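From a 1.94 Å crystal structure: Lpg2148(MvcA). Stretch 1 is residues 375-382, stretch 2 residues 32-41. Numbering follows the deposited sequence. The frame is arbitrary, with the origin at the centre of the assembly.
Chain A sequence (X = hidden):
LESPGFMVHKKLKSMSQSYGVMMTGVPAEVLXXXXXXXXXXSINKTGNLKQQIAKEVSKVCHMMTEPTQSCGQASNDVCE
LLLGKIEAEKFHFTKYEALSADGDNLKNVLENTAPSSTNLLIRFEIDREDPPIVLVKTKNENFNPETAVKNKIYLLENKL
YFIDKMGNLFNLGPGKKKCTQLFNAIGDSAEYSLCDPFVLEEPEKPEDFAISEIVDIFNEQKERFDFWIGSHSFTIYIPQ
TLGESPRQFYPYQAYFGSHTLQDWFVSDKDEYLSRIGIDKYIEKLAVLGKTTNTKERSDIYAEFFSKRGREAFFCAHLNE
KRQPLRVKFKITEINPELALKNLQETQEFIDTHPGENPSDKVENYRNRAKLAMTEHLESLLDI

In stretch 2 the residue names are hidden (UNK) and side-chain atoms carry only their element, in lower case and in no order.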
# COMPACT_ATOMS: atom_id res chain seq x y z
N GLU A 375 -27.05 2.06 -14.27
CA GLU A 375 -27.75 3.10 -15.01
C GLU A 375 -26.76 4.09 -15.64
O GLU A 375 -26.95 4.51 -16.79
CB GLU A 375 -28.75 3.80 -14.09
CG GLU A 375 -29.83 2.84 -13.58
CD GLU A 375 -30.92 3.51 -12.75
OE1 GLU A 375 -32.04 2.93 -12.65
OE2 GLU A 375 -30.67 4.59 -12.17
N HIS A 376 -25.68 4.42 -14.93
CA HIS A 376 -24.70 5.35 -15.48
C HIS A 376 -23.97 4.74 -16.67
O HIS A 376 -23.73 5.42 -17.68
CB HIS A 376 -23.71 5.77 -14.39
CG HIS A 376 -22.99 7.05 -14.67
ND1 HIS A 376 -23.63 8.19 -15.12
CD2 HIS A 376 -21.67 7.38 -14.57
CE1 HIS A 376 -22.74 9.16 -15.28
NE2 HIS A 376 -21.55 8.69 -14.95
N LEU A 377 -23.63 3.45 -16.59
CA LEU A 377 -22.99 2.78 -17.71
C LEU A 377 -23.93 2.71 -18.92
O LEU A 377 -23.51 2.97 -20.06
CB LEU A 377 -22.55 1.38 -17.27
CG LEU A 377 -21.17 0.85 -17.62
CD1 LEU A 377 -20.09 1.91 -17.51
CD2 LEU A 377 -20.87 -0.32 -16.67
N GLU A 378 -25.19 2.35 -18.69
CA GLU A 378 -26.13 2.26 -19.80
C GLU A 378 -26.37 3.63 -20.42
O GLU A 378 -26.50 3.75 -21.65
CB GLU A 378 -27.44 1.65 -19.31
CG GLU A 378 -27.34 0.17 -18.95
CD GLU A 378 -28.59 -0.32 -18.25
OE1 GLU A 378 -29.38 0.54 -17.81
OE2 GLU A 378 -28.78 -1.55 -18.14
N SER A 379 -26.41 4.68 -19.60
CA SER A 379 -26.61 6.03 -20.11
C SER A 379 -25.42 6.47 -20.95
O SER A 379 -25.59 6.94 -22.09
CB SER A 379 -26.86 7.00 -18.94
OG SER A 379 -27.48 8.20 -19.38
N LEU A 380 -24.21 6.32 -20.42
CA LEU A 380 -23.03 6.81 -21.11
C LEU A 380 -22.81 6.11 -22.45
O LEU A 380 -22.21 6.69 -23.36
CB LEU A 380 -21.79 6.63 -20.23
CG LEU A 380 -21.67 7.58 -19.03
CD1 LEU A 380 -20.48 7.20 -18.16
CD2 LEU A 380 -21.56 9.04 -19.50
N LEU A 381 -23.25 4.86 -22.58
CA LEU A 381 -22.99 4.09 -23.79
C LEU A 381 -24.18 4.02 -24.74
O LEU A 381 -24.06 3.42 -25.81
CB LEU A 381 -22.57 2.66 -23.42
CG LEU A 381 -21.22 2.52 -22.71
CD1 LEU A 381 -21.00 1.07 -22.24
CD2 LEU A 381 -20.07 2.98 -23.60
N ASP A 382 -25.32 4.62 -24.39
CA ASP A 382 -26.56 4.52 -25.16
C ASP A 382 -27.01 3.07 -25.37
O ASP A 382 -27.86 2.55 -24.64
CB ASP A 382 -26.40 5.22 -26.52
CG ASP A 382 -27.55 6.15 -26.84
OD1 ASP A 382 -28.54 6.17 -26.07
OD2 ASP A 382 -27.47 6.86 -27.87
N UNK A 32 -21.27 4.59 -7.14
CA UNK A 32 -21.68 3.81 -8.30
C UNK A 32 -21.35 4.50 -9.62
O UNK A 32 -20.88 3.86 -10.56
N UNK A 33 -21.60 5.81 -9.71
CA UNK A 33 -21.22 6.53 -10.93
C UNK A 33 -19.71 6.51 -11.14
O UNK A 33 -19.24 6.37 -12.28
c UNK A 33 -23.76 9.39 -11.52
n UNK A 33 -25.02 9.43 -11.94
o UNK A 33 -23.03 10.37 -11.55
c UNK A 33 -21.75 7.97 -10.88
c UNK A 33 -23.26 8.04 -10.98
N UNK A 34 -18.93 6.65 -10.07
CA UNK A 34 -17.48 6.66 -10.28
C UNK A 34 -16.96 5.28 -10.67
O UNK A 34 -16.00 5.18 -11.44
c UNK A 34 -16.98 8.73 -8.77
c UNK A 34 -15.10 9.77 -10.60
s UNK A 34 -16.84 9.85 -10.22
c UNK A 34 -16.76 7.21 -9.05
N UNK A 35 -17.60 4.21 -10.17
CA UNK A 35 -17.26 2.85 -10.61
C UNK A 35 -17.55 2.67 -12.10
O UNK A 35 -16.73 2.13 -12.85
c UNK A 35 -17.56 1.67 -8.33
c UNK A 35 -18.05 1.81 -9.79
o UNK A 35 -19.75 0.86 -7.64
n UNK A 35 -17.97 0.28 -6.37
c UNK A 35 -18.53 0.90 -7.42
N UNK A 36 -18.72 3.13 -12.56
CA UNK A 36 -19.04 3.08 -13.99
C UNK A 36 -17.98 3.80 -14.82
O UNK A 36 -17.46 3.24 -15.80
c UNK A 36 -20.42 3.70 -14.24
N UNK A 37 -17.62 5.03 -14.44
CA UNK A 37 -16.68 5.81 -15.24
C UNK A 37 -15.30 5.17 -15.25
O UNK A 37 -14.60 5.23 -16.28
o UNK A 37 -19.26 9.84 -14.18
c UNK A 37 -17.99 8.00 -15.02
c UNK A 37 -16.65 7.26 -14.73
o UNK A 37 -17.07 10.01 -14.06
c UNK A 37 -18.11 9.38 -14.37
N UNK A 38 -14.91 4.50 -14.17
CA UNK A 38 -13.64 3.76 -14.17
C UNK A 38 -13.70 2.54 -15.09
O UNK A 38 -12.66 2.13 -15.61
n UNK A 38 -12.17 3.05 -10.17
c UNK A 38 -12.99 2.61 -9.21
n UNK A 38 -13.32 1.33 -9.14
c UNK A 38 -11.57 2.21 -11.21
c UNK A 38 -11.91 2.68 -12.63
c UNK A 38 -13.28 3.34 -12.74
n UNK A 38 -13.48 3.47 -8.32
N UNK A 39 -14.89 1.98 -15.32
CA UNK A 39 -15.05 0.81 -16.18
C UNK A 39 -15.16 1.14 -17.67
O UNK A 39 -14.84 0.27 -18.50
c UNK A 39 -16.30 0.02 -15.77
o UNK A 39 -16.11 -0.63 -14.53
N UNK A 40 -15.61 2.35 -18.03
CA UNK A 40 -15.79 2.72 -19.44
C UNK A 40 -14.59 2.37 -20.31
O UNK A 40 -14.79 1.78 -21.38
c UNK A 40 -15.74 4.78 -20.90
c UNK A 40 -17.68 4.40 -19.33
c UNK A 40 -18.54 3.84 -20.42
c UNK A 40 -16.18 4.21 -19.55
N UNK A 41 -13.34 2.71 -19.95
CA UNK A 41 -12.21 2.40 -20.85
C UNK A 41 -12.03 0.92 -21.13
O UNK A 41 -11.29 0.57 -22.07
c UNK A 41 -11.00 2.98 -20.11
c UNK A 41 -11.57 4.00 -19.18
c UNK A 41 -12.88 3.41 -18.74

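Position 32 has backbone atoms alone, with no side-chain atom modelled, and its phi/psi of -62/-43° is helical. It makes no contact with stretch 1. It is Gly-32.

Position 33 carries three carbons in a row, the third bearing one oxygen and one nitrogen: an amide at the end of a two-carbon arm. The second carbon lies 4.0 Å from the centroid of the His-376 ring, 18° off the ring normal, so it sits over the face as a CH-pi contact. This is Gln-33, and the carbon is CG. The amide NE2 of Gln-33 comes 3.7 Å from His-376 ND1, while the backbone O of Gln-33 lies 3.5 Å from His-376 CD2.

Position 34 shows two carbons, a sulfur and a terminal carbon, unbranched, which is a thioether. Its CA-to-CB bond points away from stretch 1, and no atom reaches it. The residue is Met-34, with all three chi angles in m.

Position 35 repeats the pattern of three carbons ending in one oxygen and one nitrogen. Although buried, its side chain makes no contact with stretch 1. It is Gln-35.

Position 36 has a single carbon, its CA-to-CB bond directed toward stretch 1. That carbon, CB, is 3.9 Å from His-376 CB and 3.7 Å from Leu-377 CD1. The residue is Ala-36. Here the helices run close: Ala-36 CA is 5.4 Å from Leu-377 CA. Leu-377 CD1 also lies 3.4 Å from Ala-36 O.

Position 37 has three carbons, the third carrying two oxygens, hence a carboxylate. The CA-to-CB bond points sideways, but one oxygen ends 2.7 Å from His-376 NE2. This is Glu-37. NE2 of His-376 donates to OE2 with an N-H...acceptor angle of 150°, and OE2 lies near the plane of the imidazole, at its edge, as in-plane donation from a ring nitrogen requires.

Position 38 has three carbons, a nitrogen, then a carbon bearing two more nitrogens, a guanidinium. Its CA-to-CB bond points away from stretch 1, which it does not touch. It is Arg-38.

Position 39 has one carbon and one oxygen, a short hydroxyl side chain. Its CA-to-CB bond points toward stretch 1, but the side chain makes no contact with it. It is Ser-39.

Position 40 has four carbons forked at the first, one arm two carbons long. The end of that arm lies 3.8 Å from Leu-377 CD1 and 3.6 Å from Leu-381 CD2; the carbon before it is 4.1 Å from Leu-380 CD1. This is Ile-40, both chi angles in m, and the two carbons are CD1 and CG1.

Position 41 has three carbons closing a ring onto the backbone N, out of reach of stretch 1. It is Pro-41.

The contact joins two helices whose axes approach to 8.7 Å at 47°, burying 403 Å² in total. The small Ala-36 side chain occupies the close approach. His-376 combines a face contact with Gln-33 and an edge hydrogen bond to Glu-37, while further along, Ile-40 packs against three leucines. One directional polar bond thus accompanies an apolar patch, between touching residues at least 337 apart in sequence.

Stretch 2 32-41: GQMQAERSIP
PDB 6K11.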